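Local coordinates for putative lipoprotein (Bacteroides fragilis, PDB 3QNK) that is of unproven function but, as a putative SusD-like outer-membrane lipoprotein, probably binds glycans at the cell surface for uptake, at residues B[44-50]-B[271-277]; B[215-219]-B[417-423]; B[259-264]-B[346-352]. One frame throughout, in Å; residues are numbered along the deposited sequence.

Overall arrangement
Two of the three contacts share one loop: the chain between helix 253-257 and helix 278-283 supplies residues 259-264 to contact 3 and 271-277 to contact 1. Their centres lie about 14 Å apart and they touch where Thr260 packs on Trp271 and Gly272. Contact 2 stands apart, its centre about 27 Å from that of contact 1 and about 33 Å from that of contact 3, at the end of helix 408-420. Contact 1 reaches back to residues 44-50 and contact 2 joins 215-219 to 417-423, so their segments cross in sequence, while both segments of contact 3 fall between those of contact 2. Contacts 1 and 3 organise the loop-rich part, contact 2 the helical part.

Contact 1 (B[44-50]-B[271-277]); sequences DNSVSAQ and WGGLGPT
A short antiparallel bridge joins two loops here, with Ser46 and Pro276 as a non-hydrogen-bonded pair. The backbone bonds on either side of that pair run from Val47 N to Gly275 O (3.0 Å) and from Thr277 N to Asn45 O (3.3 Å). Farther along, Ala49 N meets Gly273 O at 2.8 Å. Side-chain bonds extend the pairing. Within the bridged pair itself, Ser46 holds OG anti to the backbone N (chi1 -180°), which points it across to the amide of Gly275 at 2.9 Å; Asn41 OD1 is a second partner, so this buried hydroxyl is held from both loops. With its chain bent at chi2 (74°), Gln50 turns NE2 onto Trp271 O at 2.8 Å, the acceptor lying in the amide plane and the donor in the carbonyl plane; NE2 also bonds Asp353. At the other end Thr277 OG1 donates to Asp44 O (2.8 Å) and accepts from Leu280 N, while its CG2 meets Val47 CG2 crosswise at 3.9 Å. Gly272 and Gly273 both have positive phi, a backbone shape that favours glycine. The whole is an isolated beta bridge running into the N-cap of helix 278-283.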
ATOM      1  N   ASP B  44     -20.384   4.872  17.894  1.00 43.72           N
ATOM      2  CA  ASP B  44     -21.639   4.391  18.479  1.00 43.16           C
ATOM      3  C   ASP B  44     -22.802   4.307  17.448  1.00 48.72           C
ATOM      4  O   ASP B  44     -23.900   3.891  17.829  1.00 47.97           O
ATOM      5  CB  ASP B  44     -22.026   5.267  19.672  1.00 43.16           C
ATOM      6  CG  ASP B  44     -22.260   6.731  19.369  1.00 51.67           C
ATOM      7  OD1 ASP B  44     -21.669   7.242  18.370  1.00 53.70           O
ATOM      8  OD2 ASP B  44     -22.988   7.386  20.159  1.00 49.96           O
ATOM      9  N   ASN B  45     -22.551   4.644  16.149  1.00 44.74           N
ATOM     10  CA  ASN B  45     -23.579   4.564  15.106  1.00 44.19           C
ATOM     11  C   ASN B  45     -23.684   3.185  14.483  1.00 50.04           C
ATOM     12  O   ASN B  45     -24.719   2.869  13.877  1.00 50.67           O
ATOM     13  CB  ASN B  45     -23.319   5.570  13.992  1.00 41.06           C
ATOM     14  CG  ASN B  45     -23.765   6.958  14.323  1.00 48.64           C
ATOM     15  OD1 ASN B  45     -24.319   7.231  15.392  1.00 39.76           O
ATOM     16  ND2 ASN B  45     -23.516   7.863  13.418  1.00 37.75           N
ATOM     17  N   SER B  46     -22.600   2.374  14.571  1.00 45.25           N
ATOM     18  CA  SER B  46     -22.595   1.096  13.893  1.00 43.72           C
ATOM     19  C   SER B  46     -21.776   0.035  14.585  1.00 47.79           C
ATOM     20  O   SER B  46     -20.724   0.335  15.147  1.00 47.90           O
ATOM     21  CB  SER B  46     -22.057   1.275  12.468  1.00 43.38           C
ATOM     22  OG  SER B  46     -22.030   0.062  11.732  1.00 54.70           O
ATOM     23  N   VAL B  47     -22.262  -1.228  14.492  1.00 42.99           N
ATOM     24  CA  VAL B  47     -21.580  -2.469  14.853  1.00 42.56           C
ATOM     25  C   VAL B  47     -21.513  -3.252  13.536  1.00 48.52           C
ATOM     26  O   VAL B  47     -22.559  -3.655  13.017  1.00 49.93           O
ATOM     27  CB  VAL B  47     -22.250  -3.279  16.006  1.00 46.18           C
ATOM     28  CG1 VAL B  47     -21.549  -4.623  16.218  1.00 44.62           C
ATOM     29  CG2 VAL B  47     -22.320  -2.478  17.315  1.00 45.93           C
ATOM     30  N   SER B  48     -20.313  -3.395  12.960  1.00 45.34           N
ATOM     31  CA  SER B  48     -20.118  -4.077  11.664  1.00 45.93           C
ATOM     32  C   SER B  48     -20.646  -5.515  11.640  1.00 51.54           C
ATOM     33  O   SER B  48     -20.475  -6.264  12.603  1.00 52.59           O
ATOM     34  CB  SER B  48     -18.636  -4.105  11.289  1.00 47.81           C
ATOM     35  OG  SER B  48     -18.385  -4.693  10.023  1.00 56.04           O
ATOM     36  N   ALA B  49     -21.222  -5.915  10.498  1.00 47.03           N
ATOM     37  CA  ALA B  49     -21.635  -7.291  10.243  1.00 46.88           C
ATOM     38  C   ALA B  49     -20.382  -8.205  10.256  1.00 48.30           C
ATOM     39  O   ALA B  49     -20.520  -9.445  10.277  1.00 49.25           O
ATOM     40  CB  ALA B  49     -22.342  -7.377   8.899  1.00 48.33           C
ATOM     41  N   GLN B  50     -19.159  -7.567  10.262  1.00 40.40           N
ATOM     42  CA  GLN B  50     -17.851  -8.227  10.307  1.00 40.59           C
ATOM     43  C   GLN B  50     -17.200  -8.106  11.685  1.00 46.95           C
ATOM     44  O   GLN B  50     -16.000  -8.370  11.807  1.00 47.52           O
ATOM     45  CB  GLN B  50     -16.894  -7.676   9.245  1.00 41.28           C
ATOM     46  CG  GLN B  50     -17.178  -8.168   7.842  1.00 46.11           C
ATOM     47  CD  GLN B  50     -18.399  -7.534   7.220  1.00 60.23           C
ATOM     48  OE1 GLN B  50     -18.551  -6.281   7.124  1.00 63.64           O
ATOM     49  NE2 GLN B  50     -19.300  -8.403   6.796  1.00 38.68           N
ATOM     50  N   TRP B 271     -22.500  -8.042   1.815  1.00 62.50           N
ATOM     51  CA  TRP B 271     -21.682  -8.388   2.981  1.00 62.57           C
ATOM     52  C   TRP B 271     -22.233  -7.773   4.278  1.00 61.89           C
ATOM     53  O   TRP B 271     -21.635  -7.935   5.337  1.00 62.31           O
ATOM     54  CB  TRP B 271     -20.194  -7.988   2.794  1.00 62.98           C
ATOM     55  CG  TRP B 271     -19.552  -8.461   1.519  1.00 66.98           C
ATOM     56  CD1 TRP B 271     -19.181  -7.690   0.455  1.00 70.67           C
ATOM     57  CD2 TRP B 271     -19.246  -9.812   1.161  1.00 69.22           C
ATOM     58  NE1 TRP B 271     -18.673  -8.480  -0.554  1.00 72.21           N
ATOM     59  CE2 TRP B 271     -18.700  -9.788  -0.149  1.00 75.01           C
ATOM     60  CE3 TRP B 271     -19.412 -11.054   1.803  1.00 72.05           C
ATOM     61  CZ2 TRP B 271     -18.295 -10.956  -0.817  1.00 76.43           C
ATOM     62  CZ3 TRP B 271     -19.003 -12.210   1.144  1.00 75.89           C
ATOM     63  CH2 TRP B 271     -18.439 -12.153  -0.144  1.00 77.65           C
ATOM     64  N   GLY B 272     -23.378  -7.126   4.217  1.00 56.60           N
ATOM     65  CA  GLY B 272     -24.010  -6.535   5.399  1.00 55.49           C
ATOM     66  C   GLY B 272     -23.432  -5.188   5.762  1.00 58.63           C
ATOM     67  O   GLY B 272     -24.155  -4.195   5.784  1.00 59.82           O
ATOM     68  N   GLY B 273     -22.119  -5.166   6.007  1.00 53.46           N
ATOM     69  CA  GLY B 273     -21.349  -3.980   6.330  1.00 51.17           C
ATOM     70  C   GLY B 273     -21.828  -3.297   7.572  1.00 55.01           C
ATOM     71  O   GLY B 273     -21.937  -3.938   8.618  1.00 56.57           O
ATOM     72  N   LEU B 274     -22.151  -2.008   7.454  1.00 50.04           N
ATOM     73  CA  LEU B 274     -22.610  -1.179   8.572  1.00 48.37           C
ATOM     74  C   LEU B 274     -23.863  -1.761   9.206  1.00 55.40           C
ATOM     75  O   LEU B 274     -24.762  -2.214   8.498  1.00 59.18           O
ATOM     76  CB  LEU B 274     -22.887   0.258   8.092  1.00 46.86           C
ATOM     77  CG  LEU B 274     -21.701   1.057   7.581  1.00 48.34           C
ATOM     78  CD1 LEU B 274     -22.145   2.089   6.593  1.00 48.70           C
ATOM     79  CD2 LEU B 274     -20.950   1.677   8.694  1.00 44.71           C
ATOM     80  N   GLY B 275     -23.908  -1.737  10.524  1.00 49.56           N
ATOM     81  CA  GLY B 275     -25.034  -2.225  11.300  1.00 48.18           C
ATOM     82  C   GLY B 275     -25.503  -1.147  12.252  1.00 46.57           C
ATOM     83  O   GLY B 275     -24.995  -1.059  13.374  1.00 42.52           O
ATOM     84  N   PRO B 276     -26.437  -0.271  11.819  1.00 43.17           N
ATOM     85  CA  PRO B 276     -26.935   0.779  12.732  1.00 43.47           C
ATOM     86  C   PRO B 276     -27.318   0.186  14.103  1.00 50.79           C
ATOM     87  O   PRO B 276     -27.868  -0.914  14.160  1.00 50.77           O
ATOM     88  CB  PRO B 276     -28.158   1.335  11.993  1.00 44.63           C
ATOM     89  CG  PRO B 276     -27.901   1.057  10.563  1.00 48.07           C
ATOM     90  CD  PRO B 276     -27.124  -0.218  10.514  1.00 44.26           C
ATOM     91  N   THR B 277     -26.977   0.882  15.202  1.00 46.10           N
ATOM     92  CA  THR B 277     -27.229   0.409  16.566  1.00 44.49           C
ATOM     93  C   THR B 277     -28.608   0.795  17.064  1.00 48.03           C
ATOM     94  O   THR B 277     -29.241   1.730  16.565  1.00 47.43           O
ATOM     95  CB  THR B 277     -26.222   1.051  17.507  1.00 45.45           C
ATOM     96  OG1 THR B 277     -26.252   2.456  17.233  1.00 50.89           O
ATOM     97  CG2 THR B 277     -24.826   0.522  17.338  1.00 33.66           C
TER

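Contact 2 (B[215-219]-B[417-423]); sequences LVDGT and MIRQRVG
Met417, a selenomethionine on the last turn of helix 408-420, has its carbonyl O 4.2 Å from Leu215 CD1, a loose packing contact. One residue on, Ile418 meets the same methyl end to end, CD1 to CD1 at 4.0 Å, the two side chains crossing at about a right angle; Tyr395 of helix 391-405 touches both of them. Here the loop between helices 198-209 and 221-225 lies against the C-terminal end of helix 408-420 in the alpha-alpha superhelix. A type I turn from Gln420 to Gly423 leads out of the helix, and Arg421 within it carries most of the contact. Its CG sits between the backbone N and the carbonyl carbon (chi1 89°), and a second bend at chi2 brings the guanidinium alongside the loop. There NH1 donates to Val216 O at 2.7 Å, on a lone pair and within the guanidinium plane, while Leu215 CD2 lies over one face, 4.1 Å from NH2. Glu237, which also takes Val216 N, and Glu446 form salt bridges to NH1 and NH2 respectively, probably offsetting the nearby charge of Arg390. The backbone O of Arg421 receives a weak bond from Gly218 N (3.0 Å). Val422 then places its CA 3.5 Å from Gly218 O in a CH...O contact. Gly423, with positive phi, is the C-prime residue of a Schellman motif; Thr219 CG2 approaches its N at 4.2 Å.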
ATOM      1  N   LEU B 215     -30.824  23.542  -0.197  1.00 56.39           N
ATOM      2  CA  LEU B 215     -31.125  22.245   0.431  1.00 53.07           C
ATOM      3  C   LEU B 215     -32.233  21.540  -0.333  1.00 56.49           C
ATOM      4  O   LEU B 215     -33.251  22.165  -0.647  1.00 57.37           O
ATOM      5  CB  LEU B 215     -31.539  22.379   1.905  1.00 51.86           C
ATOM      6  CG  LEU B 215     -30.490  22.842   2.911  1.00 56.72           C
ATOM      7  CD1 LEU B 215     -31.107  23.071   4.262  1.00 57.03           C
ATOM      8  CD2 LEU B 215     -29.371  21.841   3.061  1.00 57.28           C
ATOM      9  N   VAL B 216     -32.020  20.256  -0.689  1.00 51.70           N
ATOM     10  CA  VAL B 216     -33.022  19.432  -1.390  1.00 50.70           C
ATOM     11  C   VAL B 216     -34.194  19.245  -0.417  1.00 58.90           C
ATOM     12  O   VAL B 216     -33.967  19.068   0.790  1.00 59.81           O
ATOM     13  CB  VAL B 216     -32.385  18.072  -1.811  1.00 51.77           C
ATOM     14  CG1 VAL B 216     -33.414  16.987  -2.123  1.00 51.28           C
ATOM     15  CG2 VAL B 216     -31.388  18.231  -2.942  1.00 51.20           C
ATOM     16  N   ASP B 217     -35.429  19.303  -0.916  1.00 57.69           N
ATOM     17  CA  ASP B 217     -36.614  19.064  -0.086  1.00 58.02           C
ATOM     18  C   ASP B 217     -36.557  17.612   0.452  1.00 60.70           C
ATOM     19  O   ASP B 217     -36.389  16.682  -0.327  1.00 60.80           O
ATOM     20  CB  ASP B 217     -37.899  19.316  -0.916  1.00 61.21           C
ATOM     21  CG  ASP B 217     -39.242  19.077  -0.243  1.00 73.57           C
ATOM     22  OD1 ASP B 217     -39.264  18.811   0.976  1.00 72.31           O
ATOM     23  OD2 ASP B 217     -40.281  19.199  -0.935  1.00 86.47           O
ATOM     24  N   GLY B 218     -36.646  17.455   1.764  1.00 55.74           N
ATOM     25  CA  GLY B 218     -36.615  16.146   2.386  1.00 54.78           C
ATOM     26  C   GLY B 218     -37.829  15.826   3.228  1.00 60.02           C
ATOM     27  O   GLY B 218     -37.720  15.094   4.212  1.00 60.29           O
ATOM     28  N   THR B 219     -38.994  16.330   2.836  1.00 57.65           N
ATOM     29  CA  THR B 219     -40.231  16.146   3.597  1.00 58.38           C
ATOM     30  C   THR B 219     -40.786  14.724   3.493  1.00 63.16           C
ATOM     31  O   THR B 219     -41.687  14.369   4.257  1.00 63.09           O
ATOM     32  CB  THR B 219     -41.264  17.199   3.216  1.00 62.97           C
ATOM     33  OG1 THR B 219     -41.348  17.288   1.792  1.00 67.38           O
ATOM     34  CG2 THR B 219     -40.933  18.562   3.834  1.00 54.47           C
HETATM   35  N   MSE B 417     -33.028  25.184  10.180  1.00 56.38           N
HETATM   36  CA  MSE B 417     -33.081  25.047   8.719  1.00 55.65           C
HETATM   37  C   MSE B 417     -33.036  23.564   8.339  1.00 57.13           C
HETATM   38  O   MSE B 417     -33.766  23.123   7.455  1.00 57.09           O
HETATM   39  CB  MSE B 417     -31.908  25.792   8.074  1.00 57.75           C
HETATM   40  CG  MSE B 417     -32.068  27.284   8.131  1.00 65.53           C
HETATM   41 SE   MSE B 417     -33.513  27.913   6.987  0.75 74.08          SE
HETATM   42  CE  MSE B 417     -32.933  27.242   5.234  1.00 69.92           C
ATOM     43  N   ILE B 418     -32.211  22.795   9.060  1.00 53.47           N
ATOM     44  CA  ILE B 418     -32.018  21.349   8.880  1.00 52.93           C
ATOM     45  C   ILE B 418     -33.299  20.577   9.287  1.00 57.84           C
ATOM     46  O   ILE B 418     -33.706  19.630   8.588  1.00 57.57           O
ATOM     47  CB  ILE B 418     -30.756  20.901   9.650  1.00 54.15           C
ATOM     48  CG1 ILE B 418     -29.483  21.579   9.081  1.00 54.10           C
ATOM     49  CG2 ILE B 418     -30.601  19.382   9.721  1.00 54.36           C
ATOM     50  CD1 ILE B 418     -29.313  21.572   7.565  1.00 57.50           C
ATOM     51  N   ARG B 419     -33.938  21.013  10.383  1.00 53.75           N
ATOM     52  CA  ARG B 419     -35.184  20.426  10.870  1.00 53.31           C
ATOM     53  C   ARG B 419     -36.354  20.794   9.955  1.00 57.91           C
ATOM     54  O   ARG B 419     -37.204  19.950   9.677  1.00 59.15           O
ATOM     55  CB  ARG B 419     -35.503  20.880  12.308  1.00 51.30           C
ATOM     56  CG  ARG B 419     -34.344  20.872  13.265  1.00 45.64           C
ATOM     57  CD  ARG B 419     -34.899  21.004  14.656  1.00 54.50           C
ATOM     58  NE  ARG B 419     -34.947  19.681  15.258  1.00 60.70           N
ATOM     59  CZ  ARG B 419     -36.020  19.125  15.787  1.00 60.22           C
ATOM     60  NH1 ARG B 419     -37.152  19.798  15.871  1.00 54.19           N
ATOM     61  NH2 ARG B 419     -35.965  17.907  16.256  1.00 57.01           N
ATOM     62  N   GLN B 420     -36.417  22.048   9.510  1.00 54.05           N
ATOM     63  CA  GLN B 420     -37.482  22.483   8.608  1.00 55.56           C
ATOM     64  C   GLN B 420     -37.487  21.652   7.335  1.00 56.75           C
ATOM     65  O   GLN B 420     -38.565  21.327   6.850  1.00 57.06           O
ATOM     66  CB  GLN B 420     -37.367  23.982   8.240  1.00 58.36           C
ATOM     67  CG  GLN B 420     -37.928  24.952   9.289  1.00 86.12           C
ATOM     68  CD  GLN B 420     -37.500  26.408   9.057  1.00106.81           C
ATOM     69  OE1 GLN B 420     -37.031  27.124   9.994  1.00 95.06           O
ATOM     70  NE2 GLN B 420     -37.687  26.884   7.803  1.00 91.92           N
ATOM     71  N   ARG B 421     -36.292  21.233   6.843  1.00 51.39           N
ATOM     72  CA  ARG B 421     -36.275  20.544   5.565  1.00 51.31           C
ATOM     73  C   ARG B 421     -36.755  19.093   5.637  1.00 54.58           C
ATOM     74  O   ARG B 421     -36.965  18.508   4.573  1.00 54.20           O
ATOM     75  CB  ARG B 421     -34.954  20.705   4.779  1.00 48.69           C
ATOM     76  CG  ARG B 421     -33.925  19.722   5.060  1.00 61.55           C
ATOM     77  CD  ARG B 421     -33.774  18.570   4.094  1.00 56.23           C
ATOM     78  NE  ARG B 421     -32.419  18.106   4.354  1.00 50.73           N
ATOM     79  CZ  ARG B 421     -31.435  18.230   3.483  1.00 62.67           C
ATOM     80  NH1 ARG B 421     -31.693  18.590   2.229  1.00 52.25           N
ATOM     81  NH2 ARG B 421     -30.194  17.941   3.835  1.00 43.82           N
ATOM     82  N   VAL B 422     -37.021  18.556   6.851  1.00 51.33           N
ATOM     83  CA  VAL B 422     -37.558  17.197   7.051  1.00 50.03           C
ATOM     84  C   VAL B 422     -38.908  17.251   7.815  1.00 56.11           C
ATOM     85  O   VAL B 422     -39.332  16.254   8.430  1.00 58.64           O
ATOM     86  CB  VAL B 422     -36.539  16.243   7.719  1.00 51.38           C
ATOM     87  CG1 VAL B 422     -35.383  15.952   6.763  1.00 51.06           C
ATOM     88  CG2 VAL B 422     -36.040  16.778   9.063  1.00 49.92           C
ATOM     89  N   GLY B 423     -39.546  18.418   7.791  1.00 51.38           N
ATOM     90  CA  GLY B 423     -40.831  18.649   8.446  1.00 50.80           C
ATOM     91  C   GLY B 423     -40.847  18.605   9.962  1.00 53.37           C
ATOM     92  O   GLY B 423     -41.910  18.414  10.567  1.00 53.65           O
TER

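Contact 3 (B[259-264]-B[346-352]); sequences VTYIND and MDTPDKG
Tyr261 sets its ring anti to its own carbonyl carbon (chi1 -58°), and Asp347 places CG opposite its backbone N (chi1 -155°), which turns the ring toward residues 351-352 and the carboxylate toward the backbone of residues 260-261. Asp347 OD1 accepts Tyr261 N on its anti lone pair at 2.9 Å, nearly straight (175°), with a weak bond from Thr260 N as well. The other oxygen, OD2, is taken by Arg343 in a salt bridge and by Ser355 N, so both oxygens of this buried carboxylate have partners. The acceptor thus grips the inverse gamma turn centred on Tyr261, while the facing loop folds through a type I turn from Thr348 to Lys351. That turn delivers the extended Lys351 over the phenol ring: CD stands above its centre, 3.8 Å from the centroid, in a CH-pi contact, and NZ bonds Met346 O at 2.9 Å while making an off-centre cation-pi approach. Thr260 CG2 lies against the opposite face of the ring, toward its rim. At the edge, near the ring plane, the hydroxyl OH donates to Gly352 O. Met346, a selenomethionine bent at both outer torsions, curls back so that its CE methyl nears Tyr261 O (3.4 Å) and the OD1 atoms of Asn263 and Asp264.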
ATOM      1  N   VAL B 259     -27.726  -5.425   2.267  1.00 48.53           N
ATOM      2  CA  VAL B 259     -28.353  -6.530   3.026  1.00 48.29           C
ATOM      3  C   VAL B 259     -27.898  -7.840   2.395  1.00 56.92           C
ATOM      4  O   VAL B 259     -27.910  -7.957   1.161  1.00 59.91           O
ATOM      5  CB  VAL B 259     -29.898  -6.431   3.101  1.00 51.54           C
ATOM      6  CG1 VAL B 259     -30.470  -7.467   4.064  1.00 51.06           C
ATOM      7  CG2 VAL B 259     -30.348  -5.030   3.508  1.00 50.42           C
ATOM      8  N   THR B 260     -27.455  -8.809   3.219  1.00 53.90           N
ATOM      9  CA  THR B 260     -26.960 -10.070   2.665  1.00 54.62           C
ATOM     10  C   THR B 260     -28.081 -11.022   2.232  1.00 59.22           C
ATOM     11  O   THR B 260     -28.142 -11.390   1.060  1.00 59.32           O
ATOM     12  CB  THR B 260     -25.999 -10.748   3.621  1.00 60.64           C
ATOM     13  OG1 THR B 260     -24.970  -9.812   3.900  1.00 60.81           O
ATOM     14  CG2 THR B 260     -25.372 -11.992   3.018  1.00 61.17           C
ATOM     15  N   TYR B 261     -28.976 -11.381   3.148  1.00 56.07           N
ATOM     16  CA  TYR B 261     -30.006 -12.385   2.877  1.00 56.55           C
ATOM     17  C   TYR B 261     -31.309 -11.791   2.417  1.00 58.82           C
ATOM     18  O   TYR B 261     -32.279 -11.635   3.158  1.00 55.44           O
ATOM     19  CB  TYR B 261     -30.171 -13.297   4.096  1.00 57.21           C
ATOM     20  CG  TYR B 261     -28.849 -13.944   4.426  1.00 56.21           C
ATOM     21  CD1 TYR B 261     -28.354 -14.989   3.649  1.00 58.67           C
ATOM     22  CD2 TYR B 261     -28.029 -13.425   5.424  1.00 55.07           C
ATOM     23  CE1 TYR B 261     -27.117 -15.560   3.914  1.00 59.89           C
ATOM     24  CE2 TYR B 261     -26.781 -13.981   5.693  1.00 56.27           C
ATOM     25  CZ  TYR B 261     -26.329 -15.054   4.939  1.00 64.61           C
ATOM     26  OH  TYR B 261     -25.109 -15.626   5.203  1.00 59.72           O
ATOM     27  N   ILE B 262     -31.306 -11.535   1.118  1.00 60.10           N
ATOM     28  CA  ILE B 262     -32.345 -10.942   0.277  1.00 61.54           C
ATOM     29  C   ILE B 262     -32.497 -11.957  -0.887  1.00 68.08           C
ATOM     30  O   ILE B 262     -33.091 -11.668  -1.924  1.00 69.11           O
ATOM     31  CB  ILE B 262     -31.756  -9.501  -0.034  1.00 64.35           C
ATOM     32  CG1 ILE B 262     -32.283  -8.422   0.897  1.00 65.60           C
ATOM     33  CG2 ILE B 262     -31.567  -9.013  -1.458  1.00 65.07           C
ATOM     34  CD1 ILE B 262     -33.782  -8.535   1.371  1.00 85.33           C
ATOM     35  N   ASN B 263     -32.005 -13.201  -0.632  1.00 65.46           N
ATOM     36  CA  ASN B 263     -31.907 -14.337  -1.547  1.00 67.41           C
ATOM     37  C   ASN B 263     -33.197 -15.172  -1.693  1.00 74.87           C
ATOM     38  O   ASN B 263     -33.150 -16.276  -2.218  1.00 76.89           O
ATOM     39  CB  ASN B 263     -30.715 -15.240  -1.163  1.00 68.50           C
ATOM     40  CG  ASN B 263     -30.671 -15.783   0.247  1.00 81.43           C
ATOM     41  OD1 ASN B 263     -31.260 -15.249   1.191  1.00 79.69           O
ATOM     42  ND2 ASN B 263     -29.908 -16.844   0.427  1.00 65.08           N
ATOM     43  N   ASP B 264     -34.344 -14.632  -1.281  1.00 72.67           N
ATOM     44  CA  ASP B 264     -35.666 -15.216  -1.518  1.00 73.19           C
ATOM     45  C   ASP B 264     -36.131 -14.752  -2.921  1.00 77.04           C
ATOM     46  O   ASP B 264     -36.793 -15.498  -3.631  1.00 79.88           O
ATOM     47  CB  ASP B 264     -36.670 -14.797  -0.412  1.00 74.21           C
ATOM     48  CG  ASP B 264     -36.847 -13.290  -0.214  1.00 85.52           C
ATOM     49  OD1 ASP B 264     -35.812 -12.571  -0.071  1.00 83.05           O
ATOM     50  OD2 ASP B 264     -38.021 -12.833  -0.145  1.00 93.35           O
HETATM   51  N   MSE B 346     -34.689 -14.602   7.390  1.00 70.54           N
HETATM   52  CA  MSE B 346     -33.708 -14.321   6.358  1.00 69.25           C
HETATM   53  C   MSE B 346     -32.388 -13.737   6.896  1.00 68.36           C
HETATM   54  O   MSE B 346     -31.477 -14.512   7.130  1.00 67.96           O
HETATM   55  CB  MSE B 346     -34.342 -13.388   5.311  1.00 72.40           C
HETATM   56  CG  MSE B 346     -35.530 -14.010   4.552  1.00 81.79           C
HETATM   57 SE   MSE B 346     -35.004 -15.432   3.333  0.75 92.24          SE
HETATM   58  CE  MSE B 346     -34.093 -14.342   2.062  1.00 88.43           C
ATOM     59  N   ASP B 347     -32.254 -12.386   7.026  1.00 61.84           N
ATOM     60  CA  ASP B 347     -31.028 -11.705   7.469  1.00 59.04           C
ATOM     61  C   ASP B 347     -30.969 -11.648   8.978  1.00 61.75           C
ATOM     62  O   ASP B 347     -31.408 -10.680   9.619  1.00 62.25           O
ATOM     63  CB  ASP B 347     -30.918 -10.306   6.874  1.00 59.24           C
ATOM     64  CG  ASP B 347     -29.490  -9.839   6.792  1.00 63.68           C
ATOM     65  OD1 ASP B 347     -28.794 -10.237   5.837  1.00 66.68           O
ATOM     66  OD2 ASP B 347     -29.066  -9.076   7.682  1.00 63.87           O
ATOM     67  N   THR B 348     -30.345 -12.672   9.519  1.00 56.76           N
ATOM     68  CA  THR B 348     -30.220 -13.023  10.915  1.00 56.90           C
ATOM     69  C   THR B 348     -28.776 -12.871  11.413  1.00 62.51           C
ATOM     70  O   THR B 348     -27.846 -13.159  10.651  1.00 65.72           O
ATOM     71  CB  THR B 348     -30.760 -14.444  10.962  1.00 64.27           C
ATOM     72  OG1 THR B 348     -32.170 -14.349  11.155  1.00 68.79           O
ATOM     73  CG2 THR B 348     -30.124 -15.319  11.976  1.00 58.72           C
ATOM     74  N   PRO B 349     -28.558 -12.461  12.691  1.00 55.91           N
ATOM     75  CA  PRO B 349     -27.170 -12.340  13.200  1.00 54.51           C
ATOM     76  C   PRO B 349     -26.367 -13.660  13.189  1.00 60.01           C
ATOM     77  O   PRO B 349     -25.131 -13.650  13.098  1.00 58.97           O
ATOM     78  CB  PRO B 349     -27.361 -11.864  14.640  1.00 54.59           C
ATOM     79  CG  PRO B 349     -28.733 -11.328  14.707  1.00 58.31           C
ATOM     80  CD  PRO B 349     -29.545 -12.117  13.738  1.00 55.47           C
ATOM     81  N   ASP B 350     -27.083 -14.792  13.283  1.00 58.18           N
ATOM     82  CA  ASP B 350     -26.548 -16.150  13.313  1.00 59.44           C
ATOM     83  C   ASP B 350     -25.955 -16.546  11.963  1.00 63.59           C
ATOM     84  O   ASP B 350     -25.111 -17.434  11.901  1.00 65.73           O
ATOM     85  CB  ASP B 350     -27.647 -17.130  13.722  1.00 63.13           C
ATOM     86  CG  ASP B 350     -28.461 -16.625  14.903  1.00 94.40           C
ATOM     87  OD1 ASP B 350     -27.843 -16.188  15.917  1.00 97.76           O
ATOM     88  OD2 ASP B 350     -29.720 -16.609  14.802  1.00107.10           O
ATOM     89  N   LYS B 351     -26.377 -15.901  10.893  1.00 57.05           N
ATOM     90  CA  LYS B 351     -25.856 -16.206   9.574  1.00 57.06           C
ATOM     91  C   LYS B 351     -24.646 -15.310   9.286  1.00 62.41           C
ATOM     92  O   LYS B 351     -24.581 -14.169   9.759  1.00 61.58           O
ATOM     93  CB  LYS B 351     -26.932 -16.037   8.488  1.00 58.71           C
ATOM     94  CG  LYS B 351     -28.183 -16.881   8.644  1.00 50.97           C
ATOM     95  CD  LYS B 351     -28.976 -16.852   7.361  1.00 56.48           C
ATOM     96  CE  LYS B 351     -30.347 -17.433   7.526  1.00 68.68           C
ATOM     97  NZ  LYS B 351     -31.130 -17.294   6.267  1.00 87.77           N
ATOM     98  N   GLY B 352     -23.707 -15.847   8.502  1.00 59.56           N
ATOM     99  CA  GLY B 352     -22.492 -15.154   8.097  1.00 58.06           C
ATOM    100  C   GLY B 352     -22.796 -13.932   7.267  1.00 60.20           C
ATOM    101  O   GLY B 352     -23.556 -14.015   6.307  1.00 60.78           O
TER